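Local structure of BauA (Acinetobacter baumannii, 6HCP) at residues A[70-75]-A[130-135]; A[98-103]-A[313-318]; A[210-215]-A[221-226]. The protein probably acts as a TonB-dependent outer-membrane receptor that takes up the iron-loaded siderophore preacinetobactin into the periplasm. All coordinates share one frame; numbering follows the deposited sequence.

Contact 1: residues A[70-75]-A[130-135]. With EDO (1,2-ethanediol), chain K.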
loop_
_atom_site.group_PDB
_atom_site.type_symbol
_atom_site.label_atom_id
_atom_site.label_comp_id
_atom_site.label_asym_id
_atom_site.label_seq_id
_atom_site.Cartn_x
_atom_site.Cartn_y
_atom_site.Cartn_z
ATOM N N LYS A 70 12.678 -6.226 -25.697
ATOM C CA LYS A 70 13.086 -5.304 -24.624
ATOM C C LYS A 70 11.834 -4.805 -23.878
ATOM O O LYS A 70 11.790 -4.790 -22.645
ATOM C CB LYS A 70 13.921 -4.147 -25.185
ATOM C CG LYS A 70 14.331 -3.072 -24.163
ATOM C CD LYS A 70 14.970 -3.643 -22.906
ATOM C CE LYS A 70 15.810 -2.653 -22.115
ATOM N NZ LYS A 70 15.030 -1.456 -21.708
ATOM N N TYR A 71 10.779 -4.450 -24.626
ATOM C CA TYR A 71 9.495 -4.040 -24.006
ATOM C C TYR A 71 8.904 -5.174 -23.168
ATOM O O TYR A 71 8.504 -4.979 -22.024
ATOM C CB TYR A 71 8.492 -3.571 -25.059
ATOM C CG TYR A 71 7.201 -3.048 -24.486
ATOM C CD1 TYR A 71 7.178 -1.898 -23.715
ATOM C CD2 TYR A 71 6.012 -3.736 -24.662
ATOM C CE1 TYR A 71 5.989 -1.383 -23.222
ATOM C CE2 TYR A 71 4.816 -3.236 -24.182
ATOM C CZ TYR A 71 4.802 -2.055 -23.457
ATOM O OH TYR A 71 3.622 -1.566 -22.961
ATOM N N ILE A 72 8.954 -6.395 -23.701
ATOM C CA ILE A 72 8.427 -7.533 -23.020
ATOM C C ILE A 72 9.123 -7.693 -21.657
ATOM O O ILE A 72 8.467 -7.983 -20.639
ATOM C CB ILE A 72 8.538 -8.788 -23.899
ATOM C CG1 ILE A 72 7.702 -8.651 -25.179
ATOM C CG2 ILE A 72 8.169 -10.024 -23.119
ATOM C CD1 ILE A 72 7.980 -9.740 -26.182
ATOM N N GLU A 73 10.460 -7.618 -21.644
ATOM C CA GLU A 73 11.186 -7.802 -20.384
ATOM C C GLU A 73 10.923 -6.592 -19.469
ATOM O O GLU A 73 10.844 -6.748 -18.253
ATOM C CB GLU A 73 12.685 -8.015 -20.619
ATOM C CG GLU A 73 13.041 -9.377 -21.211
ATOM C CD GLU A 73 12.905 -10.617 -20.338
ATOM O OE1 GLU A 73 12.773 -11.721 -20.943
ATOM O OE2 GLU A 73 12.970 -10.509 -19.066
ATOM N N ASP A 74 10.779 -5.399 -20.052
ATOM C CA ASP A 74 10.534 -4.191 -19.251
ATOM C C ASP A 74 9.190 -4.268 -18.506
ATOM O O ASP A 74 9.072 -3.771 -17.383
ATOM C CB ASP A 74 10.620 -2.931 -20.100
ATOM C CG ASP A 74 12.051 -2.536 -20.454
ATOM O OD1 ASP A 74 12.987 -3.067 -19.813
ATOM O OD2 ASP A 74 12.214 -1.725 -21.376
ATOM N N LYS A 75 8.181 -4.905 -19.111
ATOM C CA LYS A 75 6.878 -5.091 -18.452
ATOM C C LYS A 75 6.891 -6.294 -17.501
ATOM O O LYS A 75 5.926 -6.510 -16.739
ATOM C CB LYS A 75 5.782 -5.271 -19.518
ATOM C CG LYS A 75 5.621 -4.113 -20.481
ATOM C CD LYS A 75 5.257 -2.780 -19.821
ATOM C CE LYS A 75 3.852 -2.811 -19.252
ATOM N NZ LYS A 75 3.442 -1.527 -18.634
ATOM N N THR A 130 0.231 -17.995 -23.887
ATOM C CA THR A 130 1.572 -18.006 -24.381
ATOM C C THR A 130 2.448 -17.114 -23.497
ATOM O O THR A 130 2.294 -15.898 -23.512
ATOM C CB THR A 130 1.629 -17.573 -25.857
ATOM O OG1 THR A 130 0.865 -18.513 -26.615
ATOM C CG2 THR A 130 3.047 -17.530 -26.385
ATOM N N SER A 131 3.473 -17.718 -22.877
ATOM C CA SER A 131 4.517 -16.939 -22.181
ATOM C C SER A 131 5.532 -16.450 -23.208
ATOM O O SER A 131 5.876 -17.156 -24.155
ATOM C CB SER A 131 5.164 -17.741 -21.056
ATOM O OG SER A 131 5.861 -16.870 -20.163
ATOM N N PRO A 132 5.907 -15.161 -23.187
ATOM C CA PRO A 132 6.581 -14.577 -24.345
ATOM C C PRO A 132 8.120 -14.623 -24.423
ATOM O O PRO A 132 8.697 -13.928 -25.283
ATOM C CB PRO A 132 6.154 -13.108 -24.271
ATOM C CG PRO A 132 5.952 -12.849 -22.797
ATOM C CD PRO A 132 5.416 -14.145 -22.237
ATOM N N GLU A 133 8.755 -15.525 -23.670
ATOM C CA GLU A 133 10.235 -15.524 -23.563
ATOM C C GLU A 133 10.909 -15.883 -24.893
ATOM O O GLU A 133 12.068 -15.564 -25.090
ATOM C CB GLU A 133 10.704 -16.497 -22.484
ATOM C CG GLU A 133 10.529 -15.942 -21.082
ATOM C CD GLU A 133 9.140 -16.137 -20.506
ATOM O OE1 GLU A 133 8.267 -16.735 -21.207
ATOM O OE2 GLU A 133 8.946 -15.782 -19.324
ATOM N N MET A 134 10.216 -16.581 -25.788
ATOM C CA MET A 134 10.893 -17.057 -27.004
ATOM C C MET A 134 10.724 -16.087 -28.174
ATOM O O MET A 134 11.188 -16.382 -29.283
ATOM C CB MET A 134 10.423 -18.463 -27.397
ATOM C CG MET A 134 8.959 -18.573 -27.751
ATOM S SD MET A 134 8.502 -20.285 -28.194
ATOM C CE MET A 134 9.074 -20.360 -29.882
ATOM N N PHE A 135 10.170 -14.889 -27.937
ATOM C CA PHE A 135 9.875 -14.004 -29.065
ATOM C C PHE A 135 10.741 -12.750 -29.057
ATOM O O PHE A 135 10.871 -12.061 -28.034
ATOM C CB PHE A 135 8.377 -13.688 -29.111
ATOM C CG PHE A 135 7.530 -14.931 -29.138
ATOM C CD1 PHE A 135 7.541 -15.767 -30.246
ATOM C CD2 PHE A 135 6.753 -15.292 -28.044
ATOM C CE1 PHE A 135 6.847 -16.968 -30.232
ATOM C CE2 PHE A 135 6.037 -16.478 -28.045
ATOM C CZ PHE A 135 6.104 -17.326 -29.126
HETATM C C1 EDO K . 10.650 -2.225 -14.989
HETATM O O1 EDO K . 11.116 -2.373 -16.380
HETATM C C2 EDO K . 10.060 -0.808 -14.844
HETATM O O2 EDO K . 8.875 -0.666 -15.658
#
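Phe135, whose backbone O lies near Ile72 CD1, has Met134 CG over one face of its ring, 3.4 Å above the plane and offset toward the rim. On the helix side, one face of the Tyr71 ring is covered by Lys75 CG, while Tyr67 meets the same ring nearly in parallel. This is an apolar seam inside the plug domain of a TonB-dependent receptor: helix 69-75 rests against the loop that leads into strand 135-142. No hydrogen bond crosses it. Ile72 does the touching with both branches. With CG1 beside the backbone N (chi1 -63°), CG2 stands anti to that N and meets Pro132 CG at 3.6 Å, while CD1 at the tip of the longer branch ends 4.1 Å from Phe135 O. A branched aliphatic suits a helix face turned to a proline ring, since neither brings a polar group to be satisfied. Charged groups near it are paired elsewhere: Lys70 NZ forms a salt bridge with Asp74 OD2 at 2.8 Å, Asp74 OD1 has a second partner in Arg670, and Glu133 OE2 pairs with Arg211 of the barrel. Ser131 OG, also bonded to Arg211, donates to the syn lone pair of Glu133 OE1 at 2.6 Å.

Contact 2: residues A[98-103]-A[313-318]; sequences GGWSEN and TEYKYN. With EDO (1,2-ethanediol), chain J.
Tyr315 OH accepts a hydrogen bond from O2 of an ethanediol molecule, 2.9 Å away, and lies 3.6 Å from Trp100 CB, where a plug loop leans on the barrel wall. Across the contact itself there is no hydrogen bond. The tyrosine passes the tryptophan obliquely, its phenol oxygen against CB and the edge of its ring near Trp100 O, without ring stacking on ring. The diol, probably from the crystallisation liquor, lays its C2 over one face of the indole, 3.8 Å from Trp100 CZ3, and is held as well by Arg256. A small diol is thus wedged between a phenol and an indole, the kind of amphipathic niche such molecules often mark. Tyr317 adds a looser touch, its CD2 4.4 Å from Trp100 CB, and its hydroxyl is bonded to Ala320 O instead. Both tyrosines have CG anti to the backbone N (178° in each) and, two residues apart on one strand, send their rings inward to the plug. Large rings suit this place because they span the distance from wall to loop, while Gly98, with its positive phi, lets the loop turn. Within the loop, Ser101 OG donates to Glu102 O at 2.7 Å, from 33° outside the carbonyl plane. Strand 302-318 runs in the barrel between strands 282-297 and 331-358, with Val283 and Thr285 on one flank of Tyr315 and Leu339 on the other, and the loop before strand 105-106 sits against its inner face.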
loop_
_atom_site.group_PDB
_atom_site.type_symbol
_atom_site.label_atom_id
_atom_site.label_comp_id
_atom_site.label_asym_id
_atom_site.label_seq_id
_atom_site.Cartn_x
_atom_site.Cartn_y
_atom_site.Cartn_z
ATOM N N GLY A 98 -5.204 -15.702 -13.637
ATOM C CA GLY A 98 -5.267 -17.146 -13.540
ATOM C C GLY A 98 -6.541 -17.723 -14.136
ATOM O O GLY A 98 -7.043 -18.733 -13.669
ATOM N N GLY A 99 -6.994 -17.144 -15.252
ATOM C CA GLY A 99 -8.042 -17.750 -16.049
ATOM C C GLY A 99 -7.526 -18.983 -16.775
ATOM O O GLY A 99 -6.313 -19.248 -16.815
ATOM N N TRP A 100 -8.456 -19.721 -17.381
ATOM C CA TRP A 100 -8.096 -20.917 -18.140
ATOM C C TRP A 100 -7.536 -20.570 -19.526
ATOM O O TRP A 100 -6.979 -21.431 -20.205
ATOM C CB TRP A 100 -9.287 -21.871 -18.209
ATOM C CG TRP A 100 -10.566 -21.229 -18.642
ATOM C CD1 TRP A 100 -11.562 -20.741 -17.851
ATOM C CD2 TRP A 100 -11.012 -21.050 -19.998
ATOM N NE1 TRP A 100 -12.583 -20.250 -18.618
ATOM C CE2 TRP A 100 -12.309 -20.504 -19.933
ATOM C CE3 TRP A 100 -10.479 -21.386 -21.248
ATOM C CZ2 TRP A 100 -13.021 -20.156 -21.078
ATOM C CZ3 TRP A 100 -11.188 -21.041 -22.383
ATOM C CH2 TRP A 100 -12.429 -20.409 -22.296
ATOM N N SER A 101 -7.656 -19.309 -19.940
ATOM C CA SER A 101 -7.002 -18.810 -21.146
ATOM C C SER A 101 -6.801 -17.310 -21.005
ATOM O O SER A 101 -7.443 -16.675 -20.170
ATOM C CB SER A 101 -7.783 -19.107 -22.416
ATOM O OG SER A 101 -8.851 -18.177 -22.595
ATOM N N GLU A 102 -6.010 -16.743 -21.918
ATOM C CA GLU A 102 -5.992 -15.288 -22.116
ATOM C C GLU A 102 -7.315 -14.888 -22.776
ATOM O O GLU A 102 -8.034 -15.725 -23.342
ATOM C CB GLU A 102 -4.831 -14.844 -23.011
ATOM C CG GLU A 102 -3.454 -15.267 -22.512
ATOM C CD GLU A 102 -2.304 -14.618 -23.263
ATOM O OE1 GLU A 102 -2.373 -13.391 -23.439
ATOM O OE2 GLU A 102 -1.324 -15.339 -23.662
ATOM N N ASN A 103 -7.668 -13.619 -22.626
ATOM C CA ASN A 103 -8.918 -13.122 -23.192
ATOM C C ASN A 103 -8.749 -11.658 -23.574
ATOM O O ASN A 103 -8.585 -10.800 -22.709
ATOM C CB ASN A 103 -10.090 -13.264 -22.227
ATOM C CG ASN A 103 -11.410 -12.853 -22.865
ATOM O OD1 ASN A 103 -11.670 -13.203 -24.009
ATOM N ND2 ASN A 103 -12.219 -12.073 -22.167
ATOM N N THR A 313 -1.691 -29.886 -28.530
ATOM C CA THR A 313 -2.214 -29.315 -27.313
ATOM C C THR A 313 -2.874 -30.426 -26.508
ATOM O O THR A 313 -3.666 -31.186 -27.044
ATOM C CB THR A 313 -3.248 -28.226 -27.616
ATOM O OG1 THR A 313 -2.583 -27.185 -28.330
ATOM C CG2 THR A 313 -3.940 -27.721 -26.366
ATOM N N GLU A 314 -2.585 -30.469 -25.205
ATOM C CA GLU A 314 -3.312 -31.308 -24.274
ATOM C C GLU A 314 -3.835 -30.421 -23.149
ATOM O O GLU A 314 -3.030 -29.823 -22.436
ATOM C CB GLU A 314 -2.397 -32.404 -23.709
ATOM C CG GLU A 314 -1.849 -33.353 -24.766
ATOM C CD GLU A 314 -0.861 -34.381 -24.225
ATOM O OE1 GLU A 314 -0.643 -34.401 -23.008
ATOM O OE2 GLU A 314 -0.405 -35.217 -25.010
ATOM N N TYR A 315 -5.163 -30.302 -23.073
ATOM C CA TYR A 315 -5.860 -29.449 -22.137
ATOM C C TYR A 315 -6.604 -30.314 -21.135
ATOM O O TYR A 315 -7.348 -31.203 -21.530
ATOM C CB TYR A 315 -6.851 -28.538 -22.857
ATOM C CG TYR A 315 -7.661 -27.637 -21.962
ATOM C CD1 TYR A 315 -7.180 -26.400 -21.548
ATOM C CD2 TYR A 315 -8.954 -27.968 -21.610
ATOM C CE1 TYR A 315 -7.954 -25.552 -20.769
ATOM C CE2 TYR A 315 -9.742 -27.129 -20.833
ATOM C CZ TYR A 315 -9.231 -25.925 -20.388
ATOM O OH TYR A 315 -10.022 -25.097 -19.642
ATOM N N LYS A 316 -6.544 -29.911 -19.862
ATOM C CA LYS A 316 -7.291 -30.559 -18.802
ATOM C C LYS A 316 -7.805 -29.514 -17.809
ATOM O O LYS A 316 -7.077 -28.611 -17.425
ATOM C CB LYS A 316 -6.388 -31.556 -18.065
ATOM C CG LYS A 316 -5.902 -32.741 -18.895
ATOM C CD LYS A 316 -4.949 -33.626 -18.088
ATOM C CE LYS A 316 -4.653 -34.953 -18.750
ATOM N NZ LYS A 316 -4.055 -34.736 -20.079
ATOM N N TYR A 317 -9.063 -29.669 -17.398
ATOM C CA TYR A 317 -9.720 -28.741 -16.491
ATOM C C TYR A 317 -10.591 -29.536 -15.525
ATOM O O TYR A 317 -11.454 -30.296 -15.935
ATOM C CB TYR A 317 -10.577 -27.719 -17.250
ATOM C CG TYR A 317 -11.314 -26.756 -16.358
ATOM C CD1 TYR A 317 -12.501 -27.113 -15.750
ATOM C CD2 TYR A 317 -10.892 -25.446 -16.223
ATOM C CE1 TYR A 317 -13.209 -26.220 -14.961
ATOM C CE2 TYR A 317 -11.568 -24.552 -15.411
ATOM C CZ TYR A 317 -12.719 -24.940 -14.759
ATOM O OH TYR A 317 -13.432 -24.050 -13.990
ATOM N N ASN A 318 -10.400 -29.271 -14.232
ATOM C CA ASN A 318 -11.206 -29.865 -13.165
ATOM C C ASN A 318 -11.607 -28.742 -12.208
ATOM O O ASN A 318 -10.745 -28.138 -11.593
ATOM C CB ASN A 318 -10.382 -30.919 -12.425
ATOM C CG ASN A 318 -11.145 -31.707 -11.383
ATOM O OD1 ASN A 318 -12.366 -31.804 -11.442
ATOM N ND2 ASN A 318 -10.406 -32.483 -10.609
HETATM C C1 EDO J . -12.955 -24.646 -22.743
HETATM O O1 EDO J . -14.195 -24.718 -23.450
HETATM C C2 EDO J . -13.234 -24.029 -21.384
HETATM O O2 EDO J . -12.839 -24.899 -20.316
#

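Contact 3: residues A[210-215]-A[221-226]. With C8E ((hydroxyethyloxy)tri(ethyloxy)octane), chain B.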
loop_
_atom_site.group_PDB
_atom_site.type_symbol
_atom_site.label_atom_id
_atom_site.label_comp_id
_atom_site.label_asym_id
_atom_site.label_seq_id
_atom_site.Cartn_x
_atom_site.Cartn_y
_atom_site.Cartn_z
ATOM N N TYR A 210 11.286 -21.481 -16.277
ATOM C CA TYR A 210 10.455 -22.189 -15.337
ATOM C C TYR A 210 10.040 -21.183 -14.267
ATOM O O TYR A 210 10.862 -20.432 -13.797
ATOM C CB TYR A 210 11.188 -23.368 -14.680
ATOM C CG TYR A 210 10.360 -24.141 -13.686
ATOM C CD1 TYR A 210 9.249 -24.844 -14.109
ATOM C CD2 TYR A 210 10.615 -24.115 -12.323
ATOM C CE1 TYR A 210 8.423 -25.513 -13.227
ATOM C CE2 TYR A 210 9.789 -24.774 -11.420
ATOM C CZ TYR A 210 8.707 -25.506 -11.878
ATOM O OH TYR A 210 7.848 -26.176 -11.049
ATOM N N ARG A 211 8.769 -21.203 -13.884
ATOM C CA ARG A 211 8.374 -20.497 -12.685
ATOM C C ARG A 211 7.211 -21.223 -12.030
ATOM O O ARG A 211 6.437 -21.924 -12.687
ATOM C CB ARG A 211 8.105 -19.016 -12.967
ATOM C CG ARG A 211 7.036 -18.734 -13.994
ATOM C CD ARG A 211 6.964 -17.240 -14.261
ATOM N NE ARG A 211 6.021 -17.052 -15.334
ATOM C CZ ARG A 211 6.347 -16.870 -16.609
ATOM N NH1 ARG A 211 5.381 -16.851 -17.512
ATOM N NH2 ARG A 211 7.595 -16.574 -16.941
ATOM N N ASP A 212 7.118 -21.079 -10.701
ATOM C CA ASP A 212 6.121 -21.803 -9.968
ATOM C C ASP A 212 5.928 -21.126 -8.614
ATOM O O ASP A 212 6.886 -20.621 -8.028
ATOM C CB ASP A 212 6.558 -23.264 -9.766
ATOM C CG ASP A 212 5.520 -24.166 -9.125
ATOM O OD1 ASP A 212 4.352 -24.103 -9.546
ATOM O OD2 ASP A 212 5.864 -24.804 -8.102
ATOM N N GLY A 213 4.692 -21.179 -8.117
ATOM C CA GLY A 213 4.376 -20.778 -6.760
ATOM C C GLY A 213 3.089 -19.983 -6.678
ATOM O O GLY A 213 2.457 -19.654 -7.693
ATOM N N ASP A 214 2.758 -19.591 -5.447
ATOM C CA ASP A 214 1.578 -18.829 -5.125
ATOM C C ASP A 214 1.583 -17.508 -5.878
ATOM O O ASP A 214 2.565 -16.776 -5.865
ATOM C CB ASP A 214 1.514 -18.528 -3.628
ATOM C CG ASP A 214 1.267 -19.751 -2.781
ATOM O OD1 ASP A 214 0.819 -20.761 -3.340
ATOM O OD2 ASP A 214 1.367 -19.623 -1.559
ATOM N N ALA A 215 0.429 -17.177 -6.448
ATOM C CA ALA A 215 0.249 -15.932 -7.196
ATOM C C ALA A 215 -0.470 -14.923 -6.298
ATOM O O ALA A 215 -0.529 -15.107 -5.074
ATOM C CB ALA A 215 -0.548 -16.189 -8.466
ATOM N N SER A 221 -2.130 -20.604 -7.540
ATOM C CA SER A 221 -0.734 -20.764 -7.855
ATOM C C SER A 221 -0.582 -20.986 -9.362
ATOM O O SER A 221 -1.485 -21.497 -10.016
ATOM C CB SER A 221 -0.139 -21.903 -7.055
ATOM O OG SER A 221 -0.701 -23.127 -7.462
ATOM N N LYS A 222 0.531 -20.502 -9.905
ATOM C CA LYS A 222 0.779 -20.469 -11.340
ATOM C C LYS A 222 2.131 -21.106 -11.637
ATOM O O LYS A 222 3.129 -20.731 -11.029
ATOM C CB LYS A 222 0.790 -19.026 -11.836
ATOM C CG LYS A 222 -0.536 -18.296 -11.723
ATOM C CD LYS A 222 -0.390 -16.864 -12.125
ATOM C CE LYS A 222 -1.692 -16.111 -12.196
ATOM N NZ LYS A 222 -1.448 -14.661 -12.381
ATOM N N GLU A 223 2.117 -22.126 -12.503
ATOM C CA GLU A 223 3.315 -22.795 -12.967
ATOM C C GLU A 223 3.411 -22.642 -14.492
ATOM O O GLU A 223 2.412 -22.775 -15.221
ATOM C CB GLU A 223 3.299 -24.252 -12.514
ATOM C CG GLU A 223 4.497 -25.035 -13.019
ATOM C CD GLU A 223 4.440 -26.540 -12.813
ATOM O OE1 GLU A 223 3.327 -27.086 -12.577
ATOM O OE2 GLU A 223 5.510 -27.171 -12.923
ATOM N N SER A 224 4.561 -22.157 -14.952
ATOM C CA SER A 224 4.857 -22.075 -16.378
ATOM C C SER A 224 6.197 -22.751 -16.647
ATOM O O SER A 224 7.127 -22.650 -15.835
ATOM C CB SER A 224 4.875 -20.642 -16.852
ATOM O OG SER A 224 3.693 -19.958 -16.474
ATOM N N ARG A 225 6.330 -23.308 -17.846
ATOM C CA ARG A 225 7.599 -23.863 -18.295
ATOM C C ARG A 225 7.686 -23.660 -19.803
ATOM O O ARG A 225 6.701 -23.841 -20.503
ATOM C CB ARG A 225 7.724 -25.374 -18.056
ATOM C CG ARG A 225 7.468 -25.875 -16.645
ATOM C CD ARG A 225 7.973 -27.313 -16.476
ATOM N NE ARG A 225 7.484 -27.961 -15.255
ATOM C CZ ARG A 225 7.250 -29.267 -15.115
ATOM N NH1 ARG A 225 7.512 -30.101 -16.108
ATOM N NH2 ARG A 225 6.615 -29.701 -14.038
ATOM N N LEU A 226 8.892 -23.373 -20.280
ATOM C CA LEU A 226 9.148 -23.252 -21.704
ATOM C C LEU A 226 10.573 -23.702 -22.020
ATOM O O LEU A 226 11.535 -23.335 -21.339
ATOM C CB LEU A 226 8.945 -21.798 -22.119
ATOM C CG LEU A 226 9.219 -21.483 -23.586
ATOM C CD1 LEU A 226 8.208 -22.193 -24.474
ATOM C CD2 LEU A 226 9.179 -19.978 -23.826
HETATM C C1 C8E B . 7.406 -29.389 -19.814
HETATM C C2 C8E B . 7.635 -28.099 -20.573
HETATM C C3 C8E B . 9.107 -27.817 -20.873
HETATM C C4 C8E B . 9.977 -27.843 -19.618
HETATM C C5 C8E B . 11.350 -27.216 -19.868
HETATM C C6 C8E B . 11.940 -26.645 -18.583
HETATM C C7 C8E B . 13.187 -25.809 -18.843
HETATM C C8 C8E B . 13.789 -25.322 -17.525
HETATM O O9 C8E B . 14.511 -24.098 -17.717
HETATM C C10 C8E B . 15.052 -23.549 -16.517
HETATM C C11 C8E B . 16.112 -22.530 -16.878
HETATM O O12 C8E B . 16.134 -21.508 -15.892
HETATM O O HOH W 1 3.445 -17.423 -14.510
HETATM O O HOH W 2 1.973 -26.446 -10.050
#
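Tyr210, Glu223 and Arg225 converge on one face of an antiparallel hairpin. The phenol ring and the Glu223 carboxylate stand almost perpendicular (84°), and Tyr210 OH donates to Glu223 OE2 at 3.2 Å from above the carboxylate plane. From the opposite face of that plane Arg225 NH2 reaches the same oxygen at 3.0 Å in a salt bridge, so OE2 is gripped from both sides. Glu223 gets there because its CG lies anti to the backbone N (chi1 177°) and the chain beyond is extended. Arg225 runs alongside the tyrosine, pointing the same way; its CG lies at the ring edge, 3.3 Å from Tyr210 CD1, with ring and guanidinium planes 54° apart. The aliphatic stem of the arginine also meets a detergent chain, as expected on the outer, lipid-facing surface of a barrel. Asp212 brings a second carboxylate near Glu223, and a water that donates to Glu223 OE1, and weakly to Asp212 OD1, may ease the repulsion. On the inner face the Arg211 guanidinium lies flat over Ser224 CB; its NE donates to a water at 2.7 Å that also meets Ser224 OG, while its end goes to Ser131 and Glu133 of the plug. The methyl of Ala215 lies against the extended aliphatic stem of Lys222, Ala215 CB 3.7 Å from Lys222 CD. Beneath these side chains, Arg211 N bonds to Ser224 O at 2.9 Å and Ser224 N to Arg211 O at 3.0 Å. Strand 202-212 continues the barrel toward strand 184-196, and strand 221-234 toward strand 238-252.

The three contacts step from the plug to the barrel wall. Contact 1 lies within the plug, contact 2 joins a plug loop to strand 302-318, and contact 3 is a hairpin of the wall itself. The centre of contact 1 is about 20 Å from that of contact 2 and about 16 Å from that of contact 3; contact 2 and contact 3 are about 14 Å apart, centre to centre. Along the chain contacts 1 and 2 interlock, whereas contact 3 follows contact 1 and is nested in the loop that contact 2 closes. Glu102 to Thr130 is a link inside the plug. Plug and barrel are joined by contact 2, by Arg211 of contact 3 bonding Ser131 and Glu133, and by Lys222 packing on Gly98.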